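Local coordinates for protein CT263 (Chlamydia trachomatis, PDB 4QAS) that probably acts as a nucleosidase of the MTAN family in the futalosine pathway, through which this bacterium is thought to make menaquinone, at residues N84-L87 and L88-Y91; E171-D174 and F175-N178; S184-L187 and A188-I191. The protein carries 1 engineered substitution. All coordinates share one frame; numbering follows the deposited sequence. Where two conformers were deposited one is given.

Contact 1 of 3, residues N84-L87 and L88-Y91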
loop_
_atom_site.group_PDB
_atom_site.type_symbol
_atom_site.label_atom_id
_atom_site.label_comp_id
_atom_site.label_asym_id
_atom_site.label_seq_id
_atom_site.Cartn_x
_atom_site.Cartn_y
_atom_site.Cartn_z
ATOM N N ASN A 84 -7.885 -17.095 21.809
ATOM C CA ASN A 84 -8.380 -15.723 21.893
ATOM C C ASN A 84 -7.704 -14.774 20.909
ATOM O O ASN A 84 -8.022 -13.578 20.909
ATOM C CB ASN A 84 -8.306 -15.182 23.320
ATOM C CG ASN A 84 -6.894 -14.937 23.790
ATOM O OD1 ASN A 84 -5.962 -14.793 22.994
ATOM N ND2 ASN A 84 -6.729 -14.858 25.111
ATOM N N ILE A 85 -6.786 -15.270 20.085
ATOM C CA ILE A 85 -6.198 -14.489 18.996
ATOM C C ILE A 85 -7.002 -14.785 17.734
ATOM O O ILE A 85 -6.961 -15.927 17.252
ATOM C CB ILE A 85 -4.729 -14.887 18.799
ATOM C CG1 ILE A 85 -3.918 -14.517 20.041
ATOM C CG2 ILE A 85 -4.134 -14.236 17.553
ATOM C CD1 ILE A 85 -2.522 -15.116 20.088
ATOM N N PRO A 86 -7.729 -13.824 17.175
ATOM C CA PRO A 86 -8.418 -14.081 15.916
ATOM C C PRO A 86 -7.397 -14.195 14.794
ATOM O O PRO A 86 -6.288 -13.669 14.897
ATOM C CB PRO A 86 -9.299 -12.842 15.728
ATOM C CG PRO A 86 -8.522 -11.769 16.389
ATOM C CD PRO A 86 -7.839 -12.409 17.578
ATOM N N LEU A 87 -7.755 -14.902 13.726
ATOM C CA LEU A 87 -6.911 -14.974 12.539
ATOM C C LEU A 87 -7.033 -13.718 11.670
ATOM O O LEU A 87 -7.980 -12.932 11.780
ATOM C CB LEU A 87 -7.243 -16.212 11.712
ATOM C CG LEU A 87 -7.131 -17.531 12.478
ATOM C CD1 LEU A 87 -7.230 -18.674 11.510
ATOM C CD2 LEU A 87 -5.823 -17.614 13.247
ATOM N N LEU A 88 -6.036 -13.531 10.793
ATOM C CA LEU A 88 -6.005 -12.401 9.855
ATOM C C LEU A 88 -5.898 -11.069 10.575
ATOM O O LEU A 88 -6.342 -10.037 10.060
ATOM C CB LEU A 88 -7.182 -12.409 8.878
ATOM C CG LEU A 88 -7.014 -13.487 7.820
ATOM C CD1 LEU A 88 -8.340 -13.780 7.158
ATOM C CD2 LEU A 88 -6.006 -13.052 6.781
ATOM N N LYS A 89 -5.303 -11.061 11.759
ATOM C CA LYS A 89 -5.121 -9.851 12.549
ATOM C C LYS A 89 -3.633 -9.534 12.649
ATOM O O LYS A 89 -2.814 -10.418 12.913
ATOM C CB LYS A 89 -5.709 -10.015 13.943
ATOM C CG LYS A 89 -5.634 -8.776 14.796
ATOM C CD LYS A 89 -6.503 -8.862 16.015
ATOM C CE LYS A 89 -6.303 -7.671 16.899
ATOM N NZ LYS A 89 -6.795 -6.421 16.277
ATOM N N THR A 90 -3.285 -8.274 12.459
ATOM C CA THR A 90 -1.909 -7.825 12.446
ATOM C C THR A 90 -1.536 -7.287 13.817
ATOM O O THR A 90 -2.253 -6.452 14.372
ATOM C CB THR A 90 -1.766 -6.737 11.392
ATOM O OG1 THR A 90 -2.358 -7.214 10.174
ATOM C CG2 THR A 90 -0.312 -6.377 11.213
ATOM N N TYR A 91 -0.424 -7.765 14.353
ATOM C CA TYR A 91 0.101 -7.340 15.636
ATOM C C TYR A 91 1.507 -6.807 15.448
ATOM O O TYR A 91 2.204 -7.156 14.498
ATOM C CB TYR A 91 0.182 -8.524 16.597
ATOM C CG TYR A 91 -1.138 -9.089 16.991
ATOM C CD1 TYR A 91 -1.753 -10.088 16.257
ATOM C CD2 TYR A 91 -1.776 -8.652 18.151
ATOM C CE1 TYR A 91 -2.953 -10.627 16.647
ATOM C CE2 TYR A 91 -2.980 -9.196 18.558
ATOM C CZ TYR A 91 -3.578 -10.184 17.795
ATOM O OH TYR A 91 -4.785 -10.767 18.150
#

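Contact 2 of 3, residues E171-D174 and F175-N178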
loop_
_atom_site.group_PDB
_atom_site.type_symbol
_atom_site.label_atom_id
_atom_site.label_comp_id
_atom_site.label_asym_id
_atom_site.label_seq_id
_atom_site.Cartn_x
_atom_site.Cartn_y
_atom_site.Cartn_z
ATOM N N GLU A 171 -5.333 -29.645 11.868
ATOM C CA GLU A 171 -6.464 -29.172 11.072
ATOM C C GLU A 171 -6.333 -27.698 10.732
ATOM O O GLU A 171 -6.905 -27.236 9.741
ATOM C CB GLU A 171 -7.772 -29.382 11.832
ATOM N N GLY A 172 -5.625 -26.938 11.554
ATOM C CA GLY A 172 -5.458 -25.524 11.327
ATOM C C GLY A 172 -4.507 -25.171 10.208
ATOM O O GLY A 172 -4.486 -24.024 9.769
ATOM N N GLN A 173 -3.724 -26.125 9.703
ATOM C CA GLN A 173 -2.721 -25.760 8.705
ATOM C C GLN A 173 -3.347 -25.386 7.363
ATOM O O GLN A 173 -2.765 -24.597 6.615
ATOM C CB GLN A 173 -1.720 -26.900 8.502
ATOM C CG GLN A 173 -0.937 -27.289 9.749
ATOM C CD GLN A 173 -0.158 -26.130 10.344
ATOM O OE1 GLN A 173 0.627 -25.459 9.656
ATOM N NE2 GLN A 173 -0.390 -25.865 11.628
ATOM N N ASP A 174 -4.518 -25.921 7.036
ATOM C CA ASP A 174 -5.111 -25.646 5.732
ATOM C C ASP A 174 -5.406 -24.166 5.553
ATOM O O ASP A 174 -5.280 -23.633 4.441
ATOM C CB ASP A 174 -6.400 -26.449 5.564
ATOM C CG ASP A 174 -6.148 -27.876 5.120
ATOM O OD1 ASP A 174 -5.174 -28.106 4.374
ATOM O OD2 ASP A 174 -6.924 -28.772 5.520
ATOM N N PHE A 175 -5.774 -23.477 6.628
ATOM C CA PHE A 175 -6.065 -22.054 6.507
ATOM C C PHE A 175 -4.832 -21.277 6.056
ATOM O O PHE A 175 -4.921 -20.385 5.200
ATOM C CB PHE A 175 -6.592 -21.489 7.821
ATOM C CG PHE A 175 -7.154 -20.114 7.686
ATOM C CD1 PHE A 175 -8.479 -19.930 7.335
ATOM C CD2 PHE A 175 -6.361 -19.003 7.882
ATOM C CE1 PHE A 175 -9.001 -18.653 7.204
ATOM C CE2 PHE A 175 -6.874 -17.738 7.725
ATOM C CZ PHE A 175 -8.193 -17.560 7.401
ATOM N N LEU A 176 -3.665 -21.602 6.615
ATOM C CA LEU A 176 -2.414 -20.999 6.164
ATOM C C LEU A 176 -2.170 -21.301 4.695
ATOM O O LEU A 176 -1.865 -20.401 3.907
ATOM C CB LEU A 176 -1.269 -21.542 7.027
ATOM C CG LEU A 176 0.158 -21.235 6.552
ATOM C CD1 LEU A 176 0.440 -19.741 6.451
ATOM C CD2 LEU A 176 1.152 -21.904 7.487
ATOM N N LYS A 177 -2.345 -22.558 4.301
ATOM C CA LYS A 177 -2.112 -22.950 2.919
ATOM C C LYS A 177 -2.976 -22.151 1.954
ATOM O O LYS A 177 -2.532 -21.818 0.851
ATOM C CB LYS A 177 -2.405 -24.440 2.777
ATOM C CG LYS A 177 -2.370 -24.952 1.343
ATOM C CD LYS A 177 -2.764 -26.417 1.256
ATOM C CE LYS A 177 -2.591 -26.955 -0.157
ATOM N NZ LYS A 177 -2.832 -28.421 -0.224
ATOM N N ASN A 178 -4.214 -21.843 2.342
ATOM C CA ASN A 178 -5.207 -21.293 1.430
ATOM C C ASN A 178 -5.350 -19.782 1.494
ATOM O O ASN A 178 -6.101 -19.217 0.692
ATOM C CB ASN A 178 -6.572 -21.914 1.705
ATOM C CG ASN A 178 -6.627 -23.384 1.372
ATOM O OD1 ASN A 178 -5.953 -23.853 0.457
ATOM N ND2 ASN A 178 -7.430 -24.123 2.125
HETATM O O HOH W 1 -7.570 -24.963 8.499
#

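Contact 3 of 3, residues S184-L187 and A188-I191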
loop_
_atom_site.group_PDB
_atom_site.type_symbol
_atom_site.label_atom_id
_atom_site.label_comp_id
_atom_site.label_asym_id
_atom_site.label_seq_id
_atom_site.Cartn_x
_atom_site.Cartn_y
_atom_site.Cartn_z
ATOM N N SER A 184 -0.450 -11.961 3.232
ATOM C CA SER A 184 0.599 -11.086 2.733
ATOM C C SER A 184 0.082 -9.666 2.535
ATOM O O SER A 184 0.800 -8.690 2.795
ATOM C CB SER A 184 1.114 -11.684 1.436
ATOM O OG SER A 184 2.177 -10.929 0.862
ATOM N N GLN A 185 -1.167 -9.534 2.091
ATOM C CA GLN A 185 -1.775 -8.226 1.915
ATOM C C GLN A 185 -1.891 -7.490 3.243
ATOM O O GLN A 185 -1.673 -6.271 3.296
ATOM C CB GLN A 185 -3.129 -8.370 1.209
ATOM C CG GLN A 185 -3.802 -7.068 0.940
ATOM C CD GLN A 185 -3.089 -6.247 -0.099
ATOM O OE1 GLN A 185 -2.348 -6.776 -0.946
ATOM N NE2 GLN A 185 -3.313 -4.930 -0.084
ATOM N N LYS A 186 -2.241 -8.196 4.326
ATOM C CA LYS A 186 -2.282 -7.551 5.640
ATOM C C LYS A 186 -0.930 -6.976 6.009
ATOM O O LYS A 186 -0.846 -5.887 6.580
ATOM C CB LYS A 186 -2.725 -8.532 6.723
ATOM C CG LYS A 186 -4.160 -8.983 6.647
ATOM C CD LYS A 186 -5.160 -7.852 6.857
ATOM C CE LYS A 186 -5.163 -7.324 8.281
ATOM N NZ LYS A 186 -6.201 -6.265 8.471
ATOM N N LEU A 187 0.137 -7.713 5.744
ATOM C CA LEU A 187 1.468 -7.183 6.037
ATOM C C LEU A 187 1.747 -5.906 5.253
ATOM O O LEU A 187 2.275 -4.939 5.796
ATOM C CB LEU A 187 2.525 -8.239 5.755
ATOM C CG LEU A 187 2.411 -9.499 6.616
ATOM C CD1 LEU A 187 3.443 -10.466 6.182
ATOM C CD2 LEU A 187 2.522 -9.197 8.098
ATOM N N ALA A 188 1.396 -5.880 3.963
ATOM C CA ALA A 188 1.631 -4.708 3.132
ATOM C C ALA A 188 0.873 -3.516 3.666
ATOM O O ALA A 188 1.398 -2.396 3.707
ATOM C CB ALA A 188 1.240 -5.009 1.683
ATOM N N GLU A 189 -0.373 -3.750 4.093
ATOM C CA GLU A 189 -1.191 -2.673 4.615
ATOM C C GLU A 189 -0.617 -2.104 5.902
ATOM O O GLU A 189 -0.770 -0.908 6.181
ATOM C CB GLU A 189 -2.625 -3.173 4.770
ATOM C CG GLU A 189 -3.245 -3.427 3.405
ATOM C CD GLU A 189 -4.576 -4.130 3.444
ATOM O OE1 GLU A 189 -5.043 -4.490 4.552
ATOM O OE2 GLU A 189 -5.148 -4.338 2.354
ATOM N N ALA A 190 0.042 -2.933 6.705
ATOM C CA ALA A 190 0.659 -2.435 7.926
ATOM C C ALA A 190 1.990 -1.743 7.664
ATOM O O ALA A 190 2.351 -0.805 8.394
ATOM C CB ALA A 190 0.866 -3.586 8.896
ATOM N N ILE A 191 2.740 -2.185 6.646
ATOM C CA ILE A 191 4.039 -1.580 6.345
ATOM C C ILE A 191 3.873 -0.163 5.819
ATOM O O ILE A 191 4.677 0.732 6.133
ATOM C CB ILE A 191 4.817 -2.487 5.376
ATOM C CG1 ILE A 191 5.306 -3.719 6.149
ATOM C CG2 ILE A 191 5.980 -1.709 4.725
ATOM C CD1 ILE A 191 5.852 -4.816 5.309
HETATM O O HOH W 2 -4.949 -4.142 7.115
#

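Contact 1 of 3, residues N84-L87 and L88-Y91
Pro86 and Lys89 pack against each other across a bend in the chain, and their contact illustrates how side-chain packing, with no direct hydrogen bond, can hold a bend leading into a strand. The ring atom CG of Pro86 rests 3.6 Å from CD of Lys89, and the two side chains cross at a slant. Lys89 reaches the proline because its CG stands opposite the backbone N (chi1 -177°); the chain then runs extended past the ring and bends only at its last torsion, where the ammonium end leads away. The same ring touches Tyr91: CD of Pro86 lies 3.5 Å from the tyrosine OH. Ile85 adds its CG2 branch, 3.6 Å from OH of Tyr91 and 3.9 Å from CE1 of Tyr91, an approach that is oblique to the ring.

The reversal that brings these groups together passes through Leu88, whose positive phi (64°) is a left-handed backbone conformation. Beyond this shell stands strand 158-167. The hydroxyl OG of Ser164 is hydrogen-bonded both to Pro86 O and to Lys89 N, while OH of Tyr167 donates a hydrogen bond to Ile85 O. No hydrogen bond joins 84-87 to 88-91 directly, which implies a division of labour: side-chain packing, the tyrosine hydroxyl included, holds the two limbs of the bend together, and the neighbouring strand supplies partners for several of their backbone polar atoms.

Contact 2 of 3, residues E171-D174 and F175-N178
Asn178 folds back over the carbonyl of Asp174, four residues earlier, and its side chain can be traced atom by atom. CB lies 3.5 Å from Asp174 O, and CG stays at much the same distance from that oxygen. With CG beside the backbone N (chi1 -67°), the amide is carried backwards along the helix, so that ND2 ends 3.2 Å from Asp174 O, while OD1 stays farther from Asp174 O, at 4.0 Å. The ND2 approach is too poorly angled for a hydrogen bond. The carbonyl is gripped instead by the backbone N of Asn178, at 3.0 Å.

One residue back, the same helical pattern gives a straighter bond, Lys177 N to Gln173 O (3.1 Å, 164°), with the donor in the carbonyl plane. At Phe175 the pattern is opened by solvent: a water donates to Glu171 O at 2.7 Å and accepts from Phe175 N at 3.0 Å, while Phe175 N also makes a weak bond to Gly172 O. The water thus bridges a carbonyl and an N-H four residues apart, in place of a direct i to i+4 bond. Asp174 and Lys177 carry opposite charges, but OD1 of Asp174 and NZ of Lys177 remain 5.2 Å from each other, a distance at which any attraction is probably modest.

Gln173 and Leu176 lie side by side and point the same way. The glutamine is bent at chi2, and its NE2 is hydrogen-bonded to Thr169 O. This pair turns toward strand 158-167, where Leu176 packs on Ser165 and the engineered Asn166, and Gln173 on Asn166. Phe175 reaches instead to Leu87 and Leu88, so this surface helix lies against both the strand and the loop that precedes strand 90-99.

Contact 3 of 3, residues S184-L187 and A188-I191
Two different first torsions bring Gln185 and Glu189 together across one helical turn. In Gln185 the CG atom is opposite the backbone N (chi1 -178°) and the chain then bends at chi2; in Glu189 the CG sits beside its own N and the chain runs out extended, over Gln185 O, which CG of Glu189 approaches to 3.3 Å. The result is a hydrogen bond from Gln185 NE2 to Glu189 OE2 of 3.1 Å and 161°. The oxygen lies almost in the amide plane of Gln185, but the donor comes to the anti side of OE2 and well out of the carboxylate plane; the two flat groups stand 78° apart.

The amide is held at more than one point. NE2 of Gln185 also donates to Leu25 O of the second subunit, and OE1 accepts from NE of Arg21 of the same chain; together these bonds would fix the rotation of the group. At the other oxygen of Glu189 a water links two opposite charges: NZ of Lys186 donates to the water (2.8 Å), and the water donates to Glu189 OE1 (2.6 Å). Underneath runs regular backbone bonding, such as Ile191 N to Leu187 O at 2.9 Å.

This part of helix 180-197 is wrapped by several elements. Leu187 packs on Ile161 and Val163 of strand 158-167, and Ala188 on Thr22 and Leu25 of helix 16-25. Ile191 bridges strands 7-13 and 158-167 and helix 16-25, Lys186 and Ala190 touch strand 90-99, and Glu189 meets Phe192 of the second subunit.

In the fold
From the N terminus the three contacts come in series: none encloses or crosses another, and each is local to one continuous stretch. Contact 1 closes the bend between strands 71-80 and 90-99. Contact 2 follows strand 158-167 and forms the short helix 173-178; contact 3 is a turn within the next helix, 180-197. Contact 1 touches both of the others: helix 173-178 packs on its loop and helix 180-197 reaches Thr90. Contacts 2 and 3 do not meet, their nearest atoms being about 8 Å apart. Strand 158-167 borders all three, so the bend and both C-terminal helices are tied to one strand of the central mixed sheet.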